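PDB 3WV4: Non-ribosomal peptide synthetase from Streptomyces halstedii, which belongs to the AMP-binding enzymes of the ANL clan, here as the N-terminal domain of a non-ribosomal peptide synthetase. Local coordinates for residues L367-L375 / E386-H396; S244-V252 / M339-R347. All coordinates share one frame; numbering follows the deposited sequence.

Contact 2 lies deep in the domain, its centre about 4 Å from the centre of the chain, where the start of helix 246-258 meets the loop after strand 335-340. Contact 1 is peripheral, about 21 Å from that centre, and is a two-stranded part of the branched mixed sheet to which strand 335-340 also belongs. The two centres are about 17 Å apart, yet the contacts touch: H396 CD2 of contact 1 comes within 3.2 Å of R347 O of contact 2, and L367 CD1 packs against the same carbonyl oxygen. Helix 215-229 borders both, with F220 and S224 against contact 1 and I218, A221 and I225 against contact 2.

Contact 1: residues L367-L375 / E386-H396; sequences LPGTTIEIL and EPGEITVTGPH
T391 grips the backbone of E373 twice: its OG1 donates to E373 O over 2.8 Å from above the carbonyl plane, while T391 N binds the same oxygen from closer to that plane. With OG1 between its backbone N and carbonyl carbon (chi1 78°), T391 turns its hydroxyl to the neighbouring strand and packs CG2 against L375 CG. These bonds belong to the antiparallel strands 371-375 and 388-393, whose hydrogen-bonded pairs are T371-T393, E373-T391 and L375-E389. Their side chains share one face; on the other, branched I372, I374, I390 and V392 suit an extended backbone, with I372 CD1 3.7 Å from V392 CG2 and I374 CD1 3.9 Å from I390 CG1. G388 suits its place: its CA lies against L375 O and, at 3.4 Å, I374 CG2, leaving no room for a side chain.

At the other end, T370 CG2 lies 3.5 Å from the H396 ring centroid, a CH-pi contact. T370 OG1 donates to L367 O at 2.7 Å and accepts a hydrogen bond from a water also bonded to H396 NE2. This braces the type II turn L367-T370, with G369 third at positive phi. Farther out, R422 salt-bridges E373 OE1. So the threonine face is largely polar, though L375 shares it, the isoleucine face is hydrocarbon, and the imidazole has a methyl over one face and a water at NE2.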
ATOM      1  N   LEU A 367      15.516  -3.828  -3.606  1.00 26.42           N
ATOM      2  CA  LEU A 367      14.930  -4.288  -2.367  1.00 27.91           C
ATOM      3  C   LEU A 367      15.669  -5.552  -1.981  1.00 29.39           C
ATOM      4  O   LEU A 367      16.098  -6.341  -2.850  1.00 28.46           O
ATOM      5  CB  LEU A 367      13.487  -4.636  -2.554  1.00 30.29           C
ATOM      6  CG  LEU A 367      12.397  -3.578  -2.778  1.00 31.49           C
ATOM      7  CD1 LEU A 367      11.058  -4.162  -2.346  1.00 32.40           C
ATOM      8  CD2 LEU A 367      12.638  -2.286  -2.038  1.00 32.36           C
ATOM      9  N   PRO A 368      15.891  -5.739  -0.679  1.00 28.90           N
ATOM     10  CA  PRO A 368      16.587  -6.971  -0.300  1.00 27.10           C
ATOM     11  C   PRO A 368      15.846  -8.197  -0.846  1.00 26.61           C
ATOM     12  O   PRO A 368      14.622  -8.278  -0.693  1.00 25.01           O
ATOM     13  CB  PRO A 368      16.519  -6.950   1.233  1.00 27.72           C
ATOM     14  CG  PRO A 368      16.377  -5.530   1.592  1.00 27.84           C
ATOM     15  CD  PRO A 368      15.788  -4.784   0.428  1.00 27.08           C
ATOM     16  N   GLY A 369      16.599  -9.158  -1.404  1.00 24.80           N
ATOM     17  CA  GLY A 369      16.027 -10.366  -1.934  1.00 24.52           C
ATOM     18  C   GLY A 369      15.546 -10.253  -3.360  1.00 25.55           C
ATOM     19  O   GLY A 369      14.850 -11.148  -3.812  1.00 27.11           O
ATOM     20  N   THR A 370      15.850  -9.154  -4.061  1.00 24.25           N
ATOM     21  CA  THR A 370      15.318  -8.958  -5.416  1.00 25.86           C
ATOM     22  C   THR A 370      16.509  -8.641  -6.282  1.00 27.46           C
ATOM     23  O   THR A 370      17.567  -8.435  -5.747  1.00 28.59           O
ATOM     24  CB  THR A 370      14.292  -7.798  -5.465  1.00 23.95           C
ATOM     25  OG1 THR A 370      14.959  -6.554  -5.299  1.00 23.48           O
ATOM     26  CG2 THR A 370      13.314  -7.930  -4.326  1.00 23.76           C
ATOM     27  N   THR A 371      16.356  -8.636  -7.599  1.00 30.40           N
ATOM     28  CA  THR A 371      17.465  -8.315  -8.506  1.00 32.48           C
ATOM     29  C   THR A 371      17.018  -7.283  -9.516  1.00 32.78           C
ATOM     30  O   THR A 371      15.941  -7.424 -10.085  1.00 31.27           O
ATOM     31  CB  THR A 371      17.906  -9.597  -9.264  1.00 34.04           C
ATOM     32  OG1 THR A 371      18.533 -10.482  -8.318  1.00 37.90           O
ATOM     33  CG2 THR A 371      18.900  -9.289 -10.326  1.00 34.82           C
ATOM     34  N   ILE A 372      17.836  -6.249  -9.727  1.00 32.15           N
ATOM     35  CA  ILE A 372      17.615  -5.321 -10.789  1.00 32.10           C
ATOM     36  C   ILE A 372      18.651  -5.633 -11.891  1.00 34.49           C
ATOM     37  O   ILE A 372      19.852  -5.648 -11.609  1.00 33.06           O
ATOM     38  CB  ILE A 372      17.890  -3.857 -10.345  1.00 32.00           C
ATOM     39  CG1 ILE A 372      16.965  -3.336  -9.243  1.00 33.10           C
ATOM     40  CG2 ILE A 372      17.854  -2.935 -11.534  1.00 32.92           C
ATOM     41  CD1 ILE A 372      15.641  -3.998  -9.336  1.00 37.19           C
ATOM     42  N   GLU A 373      18.220  -5.850 -13.127  1.00 35.66           N
ATOM     43  CA  GLU A 373      19.195  -5.934 -14.240  1.00 38.95           C
ATOM     44  C   GLU A 373      18.834  -4.965 -15.321  1.00 38.54           C
ATOM     45  O   GLU A 373      17.641  -4.752 -15.627  1.00 36.68           O
ATOM     46  CB  GLU A 373      19.230  -7.318 -14.853  1.00 42.47           C
ATOM     47  CG  GLU A 373      19.722  -8.416 -13.945  1.00 45.90           C
ATOM     48  CD  GLU A 373      19.061  -9.722 -14.288  1.00 52.52           C
ATOM     49  OE1 GLU A 373      17.795  -9.757 -14.334  1.00 66.61           O
ATOM     50  OE2 GLU A 373      19.784 -10.695 -14.551  1.00 53.36           O
ATOM     51  N   ILE A 374      19.876  -4.414 -15.931  1.00 38.68           N
ATOM     52  CA  ILE A 374      19.717  -3.480 -17.027  1.00 39.65           C
ATOM     53  C   ILE A 374      19.920  -4.268 -18.346  1.00 44.78           C
ATOM     54  O   ILE A 374      20.981  -4.834 -18.546  1.00 44.45           O
ATOM     55  CB  ILE A 374      20.762  -2.380 -16.913  1.00 37.80           C
ATOM     56  CG1 ILE A 374      20.730  -1.680 -15.550  1.00 38.18           C
ATOM     57  CG2 ILE A 374      20.565  -1.327 -17.984  1.00 42.57           C
ATOM     58  CD1 ILE A 374      19.408  -1.050 -15.191  1.00 38.18           C
ATOM     59  N   LEU A 375      18.903  -4.327 -19.211  1.00 45.54           N
ATOM     60  CA  LEU A 375      18.977  -5.096 -20.476  1.00 48.93           C
ATOM     61  C   LEU A 375      19.114  -4.227 -21.739  1.00 50.92           C
ATOM     62  O   LEU A 375      18.575  -3.116 -21.762  1.00 41.97           O
ATOM     63  CB  LEU A 375      17.722  -5.941 -20.606  1.00 50.29           C
ATOM     64  CG  LEU A 375      17.542  -6.983 -19.492  1.00 52.56           C
ATOM     65  CD1 LEU A 375      16.470  -8.010 -19.848  1.00 54.25           C
ATOM     66  CD2 LEU A 375      18.859  -7.680 -19.158  1.00 54.07           C
ATOM     67  N   GLU A 386      26.278   1.399 -18.190  1.00 49.81           N
ATOM     68  CA  GLU A 386      25.624   1.365 -19.517  1.00 53.22           C
ATOM     69  C   GLU A 386      24.111   1.502 -19.369  1.00 52.69           C
ATOM     70  O   GLU A 386      23.516   0.804 -18.549  1.00 49.12           O
ATOM     71  CB  GLU A 386      25.950   0.079 -20.281  1.00 55.06           C
ATOM     72  CG  GLU A 386      27.441  -0.222 -20.446  1.00 55.94           C
ATOM     73  CD  GLU A 386      28.146   0.650 -21.459  1.00 60.21           C
ATOM     74  OE1 GLU A 386      27.485   1.485 -22.116  1.00 63.43           O
ATOM     75  OE2 GLU A 386      29.373   0.477 -21.617  1.00 66.88           O
ATOM     76  N   PRO A 387      23.487   2.390 -20.173  1.00 49.61           N
ATOM     77  CA  PRO A 387      22.028   2.605 -20.116  1.00 48.70           C
ATOM     78  C   PRO A 387      21.238   1.480 -20.769  1.00 46.10           C
ATOM     79  O   PRO A 387      21.677   0.901 -21.740  1.00 48.82           O
ATOM     80  CB  PRO A 387      21.817   3.912 -20.906  1.00 50.24           C
ATOM     81  CG  PRO A 387      23.179   4.499 -21.125  1.00 54.29           C
ATOM     82  CD  PRO A 387      24.145   3.341 -21.089  1.00 53.18           C
ATOM     83  N   GLY A 388      20.058   1.186 -20.236  1.00 43.72           N
ATOM     84  CA  GLY A 388      19.183   0.134 -20.778  1.00 39.13           C
ATOM     85  C   GLY A 388      17.866   0.094 -20.056  1.00 38.22           C
ATOM     86  O   GLY A 388      17.583   0.933 -19.211  1.00 37.38           O
ATOM     87  N   GLU A 389      17.048  -0.885 -20.399  1.00 40.85           N
ATOM     88  CA  GLU A 389      15.787  -1.044 -19.740  1.00 40.39           C
ATOM     89  C   GLU A 389      15.962  -1.614 -18.329  1.00 37.85           C
ATOM     90  O   GLU A 389      16.527  -2.695 -18.120  1.00 35.53           O
ATOM     91  CB  GLU A 389      14.839  -1.931 -20.505  1.00 40.38           C
ATOM     92  CG  GLU A 389      13.480  -1.826 -19.896  1.00 41.44           C
ATOM     93  CD  GLU A 389      12.447  -2.669 -20.595  1.00 45.06           C
ATOM     94  OE1 GLU A 389      12.876  -3.534 -21.415  1.00 43.96           O
ATOM     95  OE2 GLU A 389      11.234  -2.490 -20.257  1.00 41.61           O
ATOM     96  N   ILE A 390      15.412  -0.888 -17.373  1.00 36.57           N
ATOM     97  CA  ILE A 390      15.388  -1.367 -15.980  1.00 35.38           C
ATOM     98  C   ILE A 390      14.467  -2.565 -15.919  1.00 35.25           C
ATOM     99  O   ILE A 390      13.271  -2.464 -16.241  1.00 33.15           O
ATOM    100  CB  ILE A 390      14.931  -0.253 -15.023  1.00 35.23           C
ATOM    101  CG1 ILE A 390      16.002   0.847 -14.989  1.00 33.33           C
ATOM    102  CG2 ILE A 390      14.697  -0.787 -13.613  1.00 36.51           C
ATOM    103  CD1 ILE A 390      15.428   2.164 -14.544  1.00 35.61           C
ATOM    104  N   THR A 391      15.023  -3.692 -15.500  1.00 32.31           N
ATOM    105  CA  THR A 391      14.199  -4.885 -15.357  1.00 34.46           C
ATOM    106  C   THR A 391      14.407  -5.393 -13.943  1.00 33.42           C
ATOM    107  O   THR A 391      15.399  -5.051 -13.316  1.00 31.43           O
ATOM    108  CB  THR A 391      14.450  -6.001 -16.391  1.00 36.07           C
ATOM    109  OG1 THR A 391      15.643  -6.735 -16.061  1.00 39.99           O
ATOM    110  CG2 THR A 391      14.543  -5.417 -17.787  1.00 35.65           C
ATOM    111  N   VAL A 392      13.457  -6.211 -13.481  1.00 34.45           N
ATOM    112  CA  VAL A 392      13.364  -6.633 -12.104  1.00 35.25           C
ATOM    113  C   VAL A 392      12.950  -8.089 -11.992  1.00 35.47           C
ATOM    114  O   VAL A 392      12.033  -8.550 -12.680  1.00 39.04           O
ATOM    115  CB  VAL A 392      12.287  -5.808 -11.409  1.00 36.50           C
ATOM    116  CG1 VAL A 392      12.059  -6.289  -9.998  1.00 33.91           C
ATOM    117  CG2 VAL A 392      12.675  -4.335 -11.439  1.00 37.35           C
ATOM    118  N   THR A 393      13.565  -8.784 -11.070  1.00 33.55           N
ATOM    119  CA  THR A 393      13.222 -10.158 -10.792  1.00 35.68           C
ATOM    120  C   THR A 393      13.105 -10.392  -9.272  1.00 33.30           C
ATOM    121  O   THR A 393      13.880  -9.871  -8.507  1.00 32.57           O
ATOM    122  CB  THR A 393      14.328 -11.026 -11.438  1.00 37.86           C
ATOM    123  OG1 THR A 393      14.187 -10.931 -12.861  1.00 41.24           O
ATOM    124  CG2 THR A 393      14.201 -12.443 -11.027  1.00 39.89           C
ATOM    125  N   GLY A 394      12.140 -11.176  -8.825  1.00 33.10           N
ATOM    126  CA  GLY A 394      12.107 -11.533  -7.434  1.00 32.46           C
ATOM    127  C   GLY A 394      10.735 -11.787  -6.884  1.00 32.02           C
ATOM    128  O   GLY A 394       9.737 -11.746  -7.617  1.00 31.56           O
ATOM    129  N   PRO A 395      10.673 -12.062  -5.589  1.00 30.71           N
ATOM    130  CA  PRO A 395       9.454 -12.552  -4.970  1.00 32.50           C
ATOM    131  C   PRO A 395       8.418 -11.475  -4.714  1.00 32.52           C
ATOM    132  O   PRO A 395       7.443 -11.725  -4.049  1.00 34.62           O
ATOM    133  CB  PRO A 395       9.935 -13.160  -3.633  1.00 32.75           C
ATOM    134  CG  PRO A 395      11.428 -13.271  -3.758  1.00 31.92           C
ATOM    135  CD  PRO A 395      11.828 -12.155  -4.682  1.00 31.44           C
ATOM    136  N   HIS A 396       8.654 -10.285  -5.234  1.00 32.63           N
ATOM    137  CA  HIS A 396       7.735  -9.135  -5.157  1.00 29.79           C
ATOM    138  C   HIS A 396       7.065  -8.900  -6.510  1.00 30.97           C
ATOM    139  O   HIS A 396       6.103  -8.136  -6.588  1.00 25.87           O
ATOM    140  CB  HIS A 396       8.474  -7.871  -4.742  1.00 27.79           C
ATOM    141  CG  HIS A 396       9.602  -7.480  -5.645  1.00 28.39           C
ATOM    142  ND1 HIS A 396      10.338  -8.378  -6.407  1.00 29.86           N
ATOM    143  CD2 HIS A 396      10.177  -6.276  -5.846  1.00 28.75           C
ATOM    144  CE1 HIS A 396      11.280  -7.731  -7.064  1.00 28.53           C
ATOM    145  NE2 HIS A 396      11.210  -6.455  -6.737  1.00 29.65           N
TER
HETATM  146  O   HOH W   1      13.788  -4.736  -6.959  1.00 25.53           O

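Contact 2: residues S244-V252 / M339-R347; sequences SWDFGLYKV and MYGQTECKR
K346 lies along the ring of Y250, joining the first two turns of helix 246-258 to the loop after YGQTE (residues 340-344), which corresponds to a core motif of this family, usually YGPTE. Here packing is tight. The lysine methylenes slide over one face of the tyrosine ring, with CE 3.6 Å from its centroid in a CH-pi contact. The chain leaves with CG anti to the backbone N (chi1 178°), bends once, and carries NZ to D246 O at 3.0 Å. A long, flexible residue suits this span, greasy along the ring and polar at its end. NZ stands well above that carbonyl plane, and Y250 N comes to the same oxygen from the opposite face. Beside the lysine, the R347 guanidinium has M339 CE over the centre of one face, 3.5 Å above it, and K346 CE nearer the rim of the other. F247 packs nearby, its ring nearly perpendicular to the guanidinium. K251 NZ is modelled 3.1 Å from R347 NH1, too close for two donors, which leaves its placement doubtful.

On the T343 side the contact is looser and bridged by water. The D246 carboxylate points across, but its OD2 stays 3.5 Å from T343 OG1, and waters do the joining. One water donates to D246 OD2 and K346 O; another spans 2.7 Å to D246 OD2 and 3.0 Å to T343 O.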
ATOM      1  N   SER A 244      -6.312   3.094  -0.302  1.00 43.75           N
ATOM      2  CA  SER A 244      -6.737   2.534  -1.604  1.00 47.71           C
ATOM      3  C   SER A 244      -5.678   2.657  -2.699  1.00 51.35           C
ATOM      4  O   SER A 244      -5.850   2.161  -3.794  1.00 57.06           O
ATOM      5  CB  SER A 244      -7.941   3.335  -2.124  1.00 50.68           C
ATOM      6  OG  SER A 244      -8.959   3.409  -1.133  1.00 48.09           O
ATOM      7  N   TRP A 245      -4.625   3.398  -2.412  1.00 52.64           N
ATOM      8  CA  TRP A 245      -3.453   3.495  -3.240  1.00 54.38           C
ATOM      9  C   TRP A 245      -2.441   2.543  -2.544  1.00 48.29           C
ATOM     10  O   TRP A 245      -2.428   2.399  -1.316  1.00 46.89           O
ATOM     11  CB  TRP A 245      -3.055   4.984  -3.263  1.00 60.56           C
ATOM     12  CG  TRP A 245      -1.691   5.354  -3.799  1.00 71.02           C
ATOM     13  CD1 TRP A 245      -0.853   4.591  -4.578  1.00 70.93           C
ATOM     14  CD2 TRP A 245      -1.030   6.620  -3.632  1.00 72.19           C
ATOM     15  NE1 TRP A 245       0.297   5.289  -4.868  1.00 71.50           N
ATOM     16  CE2 TRP A 245       0.219   6.535  -4.312  1.00 74.03           C
ATOM     17  CE3 TRP A 245      -1.368   7.813  -2.978  1.00 73.55           C
ATOM     18  CZ2 TRP A 245       1.133   7.595  -4.357  1.00 70.30           C
ATOM     19  CZ3 TRP A 245      -0.464   8.866  -3.015  1.00 74.10           C
ATOM     20  CH2 TRP A 245       0.781   8.747  -3.709  1.00 75.80           C
ATOM     21  N   ASP A 246      -1.687   1.795  -3.316  1.00 42.33           N
ATOM     22  CA  ASP A 246      -0.777   0.842  -2.727  1.00 41.39           C
ATOM     23  C   ASP A 246       0.241   1.509  -1.748  1.00 40.40           C
ATOM     24  O   ASP A 246       0.792   0.858  -0.850  1.00 37.20           O
ATOM     25  CB  ASP A 246      -0.110  -0.035  -3.813  1.00 39.82           C
ATOM     26  CG  ASP A 246       0.833   0.715  -4.722  1.00 42.78           C
ATOM     27  OD1 ASP A 246       0.965   1.956  -4.584  1.00 41.22           O
ATOM     28  OD2 ASP A 246       1.455   0.037  -5.596  1.00 40.98           O
ATOM     29  N   PHE A 247       0.435   2.814  -1.878  1.00 36.50           N
ATOM     30  CA  PHE A 247       1.339   3.518  -0.992  1.00 36.29           C
ATOM     31  C   PHE A 247       0.789   3.441   0.423  1.00 33.76           C
ATOM     32  O   PHE A 247       1.435   2.897   1.301  1.00 34.93           O
ATOM     33  CB  PHE A 247       1.568   4.975  -1.473  1.00 40.46           C
ATOM     34  CG  PHE A 247       2.746   5.671  -0.821  1.00 45.30           C
ATOM     35  CD1 PHE A 247       3.734   4.955  -0.107  1.00 47.63           C
ATOM     36  CD2 PHE A 247       2.900   7.047  -0.934  1.00 45.79           C
ATOM     37  CE1 PHE A 247       4.806   5.602   0.474  1.00 44.59           C
ATOM     38  CE2 PHE A 247       3.998   7.691  -0.368  1.00 42.28           C
ATOM     39  CZ  PHE A 247       4.930   6.980   0.342  1.00 44.66           C
ATOM     40  N   GLY A 248      -0.439   3.897   0.625  1.00 32.57           N
ATOM     41  CA  GLY A 248      -1.073   3.794   1.942  1.00 33.10           C
ATOM     42  C   GLY A 248      -1.368   2.366   2.389  1.00 32.68           C
ATOM     43  O   GLY A 248      -1.269   2.038   3.569  1.00 34.79           O
ATOM     44  N   LEU A 249      -1.740   1.518   1.461  1.00 29.46           N
ATOM     45  CA  LEU A 249      -2.015   0.132   1.801  1.00 32.37           C
ATOM     46  C   LEU A 249      -0.843  -0.552   2.525  1.00 29.02           C
ATOM     47  O   LEU A 249      -1.039  -1.311   3.465  1.00 27.95           O
ATOM     48  CB  LEU A 249      -2.357  -0.654   0.521  1.00 35.35           C
ATOM     49  CG  LEU A 249      -3.444  -1.751   0.440  1.00 40.13           C
ATOM     50  CD1 LEU A 249      -2.978  -3.033  -0.237  1.00 38.78           C
ATOM     51  CD2 LEU A 249      -4.153  -2.044   1.749  1.00 40.38           C
ATOM     52  N   TYR A 250       0.364  -0.287   2.045  1.00 27.54           N
ATOM     53  CA  TYR A 250       1.552  -0.916   2.585  1.00 28.70           C
ATOM     54  C   TYR A 250       1.982  -0.276   3.859  1.00 28.72           C
ATOM     55  O   TYR A 250       2.782  -0.840   4.622  1.00 27.89           O
ATOM     56  CB  TYR A 250       2.706  -0.921   1.591  1.00 27.65           C
ATOM     57  CG  TYR A 250       2.636  -2.078   0.638  1.00 27.37           C
ATOM     58  CD1 TYR A 250       3.450  -3.161   0.777  1.00 27.41           C
ATOM     59  CD2 TYR A 250       1.713  -2.070  -0.386  1.00 27.77           C
ATOM     60  CE1 TYR A 250       3.393  -4.201  -0.130  1.00 29.41           C
ATOM     61  CE2 TYR A 250       1.618  -3.095  -1.294  1.00 29.46           C
ATOM     62  CZ  TYR A 250       2.454  -4.175  -1.169  1.00 29.66           C
ATOM     63  OH  TYR A 250       2.368  -5.209  -2.060  1.00 30.10           O
ATOM     64  N   LYS A 251       1.463   0.910   4.109  1.00 27.37           N
ATOM     65  CA  LYS A 251       1.677   1.484   5.414  1.00 26.88           C
ATOM     66  C   LYS A 251       0.764   0.779   6.406  1.00 26.91           C
ATOM     67  O   LYS A 251       1.173   0.548   7.530  1.00 26.11           O
ATOM     68  CB  LYS A 251       1.661   3.039   5.355  1.00 26.96           C
ATOM     69  CG  LYS A 251       2.945   3.658   4.620  1.00 25.89           C
ATOM     70  CD  LYS A 251       4.228   2.720   4.202  1.00 24.40           C
ATOM     71  CE  LYS A 251       4.449   2.475   2.676  1.00 24.56           C
ATOM     72  NZ  LYS A 251       5.864   2.457   2.000  1.00 25.35           N
ATOM     73  N   VAL A 252      -0.412   0.324   5.967  1.00 28.63           N
ATOM     74  CA  VAL A 252      -1.267  -0.567   6.816  1.00 28.76           C
ATOM     75  C   VAL A 252      -0.530  -1.896   7.072  1.00 29.53           C
ATOM     76  O   VAL A 252      -0.456  -2.370   8.197  1.00 26.54           O
ATOM     77  CB  VAL A 252      -2.586  -0.927   6.121  1.00 29.77           C
ATOM     78  CG1 VAL A 252      -3.384  -1.929   6.949  1.00 30.87           C
ATOM     79  CG2 VAL A 252      -3.412   0.301   5.835  1.00 30.94           C
ATOM     80  N   MET A 339      13.034   6.554  -2.858  1.00 27.48           N
ATOM     81  CA  MET A 339      12.558   5.236  -3.264  1.00 29.22           C
ATOM     82  C   MET A 339      12.077   5.305  -4.702  1.00 28.01           C
ATOM     83  O   MET A 339      11.704   6.353  -5.162  1.00 27.13           O
ATOM     84  CB  MET A 339      11.384   4.800  -2.370  1.00 28.44           C
ATOM     85  CG  MET A 339      11.705   4.990  -0.886  1.00 30.99           C
ATOM     86  SD  MET A 339      10.602   4.157   0.213  1.00 30.61           S
ATOM     87  CE  MET A 339       9.144   5.104  -0.129  1.00 36.82           C
ATOM     88  N   TYR A 340      12.077   4.175  -5.384  1.00 25.86           N
ATOM     89  CA  TYR A 340      11.520   4.099  -6.730  1.00 26.06           C
ATOM     90  C   TYR A 340      10.820   2.789  -6.856  1.00 25.31           C
ATOM     91  O   TYR A 340      11.263   1.763  -6.296  1.00 25.90           O
ATOM     92  CB  TYR A 340      12.639   4.247  -7.770  1.00 26.91           C
ATOM     93  CG  TYR A 340      12.341   3.611  -9.082  1.00 27.87           C
ATOM     94  CD1 TYR A 340      11.346   4.170  -9.958  1.00 29.48           C
ATOM     95  CD2 TYR A 340      13.056   2.498  -9.527  1.00 27.63           C
ATOM     96  CE1 TYR A 340      11.102   3.592 -11.195  1.00 29.82           C
ATOM     97  CE2 TYR A 340      12.786   1.904 -10.754  1.00 29.49           C
ATOM     98  CZ  TYR A 340      11.824   2.473 -11.600  1.00 30.73           C
ATOM     99  OH  TYR A 340      11.543   1.860 -12.819  1.00 34.28           O
ATOM    100  N   GLY A 341       9.697   2.798  -7.532  1.00 25.23           N
ATOM    101  CA  GLY A 341       8.962   1.587  -7.756  1.00 26.53           C
ATOM    102  C   GLY A 341       7.872   1.728  -8.788  1.00 27.81           C
ATOM    103  O   GLY A 341       7.627   2.822  -9.278  1.00 29.92           O
ATOM    104  N   GLN A 342       7.200   0.615  -9.077  1.00 29.79           N
ATOM    105  CA  GLN A 342       5.987   0.569  -9.900  1.00 32.71           C
ATOM    106  C   GLN A 342       5.045  -0.337  -9.179  1.00 29.80           C
ATOM    107  O   GLN A 342       5.494  -1.262  -8.504  1.00 34.20           O
ATOM    108  CB  GLN A 342       6.243  -0.114 -11.269  1.00 32.76           C
ATOM    109  CG  GLN A 342       6.957   0.742 -12.302  1.00 37.79           C
ATOM    110  CD  GLN A 342       7.129   0.039 -13.655  1.00 39.07           C
ATOM    111  OE1 GLN A 342       6.920  -1.169 -13.813  1.00 45.94           O
ATOM    112  NE2 GLN A 342       7.450   0.810 -14.638  1.00 40.74           N
ATOM    113  N   THR A 343       3.760  -0.187  -9.478  1.00 28.32           N
ATOM    114  CA  THR A 343       2.732  -1.062  -8.964  1.00 28.13           C
ATOM    115  C   THR A 343       2.920  -2.537  -9.316  1.00 30.23           C
ATOM    116  O   THR A 343       2.706  -3.425  -8.464  1.00 30.01           O
ATOM    117  CB  THR A 343       1.362  -0.570  -9.449  1.00 28.72           C
ATOM    118  OG1 THR A 343       1.179   0.785  -9.049  1.00 27.09           O
ATOM    119  CG2 THR A 343       0.294  -1.383  -8.806  1.00 28.05           C
ATOM    120  N   GLU A 344       3.502  -2.788 -10.492  1.00 31.06           N
ATOM    121  CA  GLU A 344       3.743  -4.138 -10.993  1.00 31.35           C
ATOM    122  C   GLU A 344       4.619  -5.015 -10.098  1.00 29.58           C
ATOM    123  O   GLU A 344       4.545  -6.281 -10.147  1.00 29.04           O
ATOM    124  CB  GLU A 344       4.347  -4.045 -12.414  1.00 34.77           C
ATOM    125  CG  GLU A 344       3.364  -3.695 -13.526  1.00 34.42           C
ATOM    126  CD  GLU A 344       3.001  -2.203 -13.640  1.00 36.09           C
ATOM    127  OE1 GLU A 344       3.294  -1.359 -12.756  1.00 34.38           O
ATOM    128  OE2 GLU A 344       2.331  -1.875 -14.628  1.00 39.34           O
ATOM    129  N   CYS A 345       5.390  -4.395  -9.211  1.00 29.44           N
ATOM    130  CA  CYS A 345       6.117  -5.170  -8.178  1.00 27.75           C
ATOM    131  C   CYS A 345       6.214  -4.471  -6.804  1.00 27.11           C
ATOM    132  O   CYS A 345       7.104  -4.724  -6.008  1.00 28.83           O
ATOM    133  CB  CYS A 345       7.511  -5.453  -8.717  1.00 27.94           C
ATOM    134  SG  CYS A 345       8.556  -4.038  -8.910  1.00 29.64           S
ATOM    135  N   LYS A 346       5.289  -3.567  -6.549  1.00 27.64           N
ATOM    136  CA  LYS A 346       5.259  -2.653  -5.408  1.00 25.78           C
ATOM    137  C   LYS A 346       6.373  -1.661  -5.388  1.00 25.32           C
ATOM    138  O   LYS A 346       6.100  -0.448  -5.361  1.00 25.37           O
ATOM    139  CB  LYS A 346       5.166  -3.385  -4.083  1.00 26.10           C
ATOM    140  CG  LYS A 346       5.180  -2.490  -2.877  1.00 26.08           C
ATOM    141  CD  LYS A 346       4.340  -1.217  -2.913  1.00 27.62           C
ATOM    142  CE  LYS A 346       4.541  -0.409  -1.612  1.00 26.53           C
ATOM    143  NZ  LYS A 346       3.697   0.828  -1.446  1.00 28.13           N
ATOM    144  N   ARG A 347       7.624  -2.131  -5.319  1.00 25.30           N
ATOM    145  CA  ARG A 347       8.745  -1.233  -5.189  1.00 23.62           C
ATOM    146  C   ARG A 347      10.008  -1.852  -5.744  1.00 23.55           C
ATOM    147  O   ARG A 347      10.179  -3.089  -5.743  1.00 26.64           O
ATOM    148  CB  ARG A 347       8.893  -0.746  -3.734  1.00 23.33           C
ATOM    149  CG  ARG A 347       9.842   0.392  -3.595  1.00 23.42           C
ATOM    150  CD  ARG A 347       9.698   1.201  -2.316  1.00 23.92           C
ATOM    151  NE  ARG A 347       8.437   1.921  -2.305  1.00 24.81           N
ATOM    152  CZ  ARG A 347       7.659   2.054  -1.234  1.00 28.52           C
ATOM    153  NH1 ARG A 347       8.057   1.570  -0.043  1.00 29.25           N
ATOM    154  NH2 ARG A 347       6.537   2.753  -1.312  1.00 28.35           N
TER
HETATM  155  O   HOH W   2       3.982   1.056  -6.268  1.00 27.72           O
HETATM  156  O   HOH W   3       1.849  -2.658  -5.694  1.00 31.83           O
HETATM  157  O   HOH W   4       4.246   2.275  -3.863  1.00 38.97           O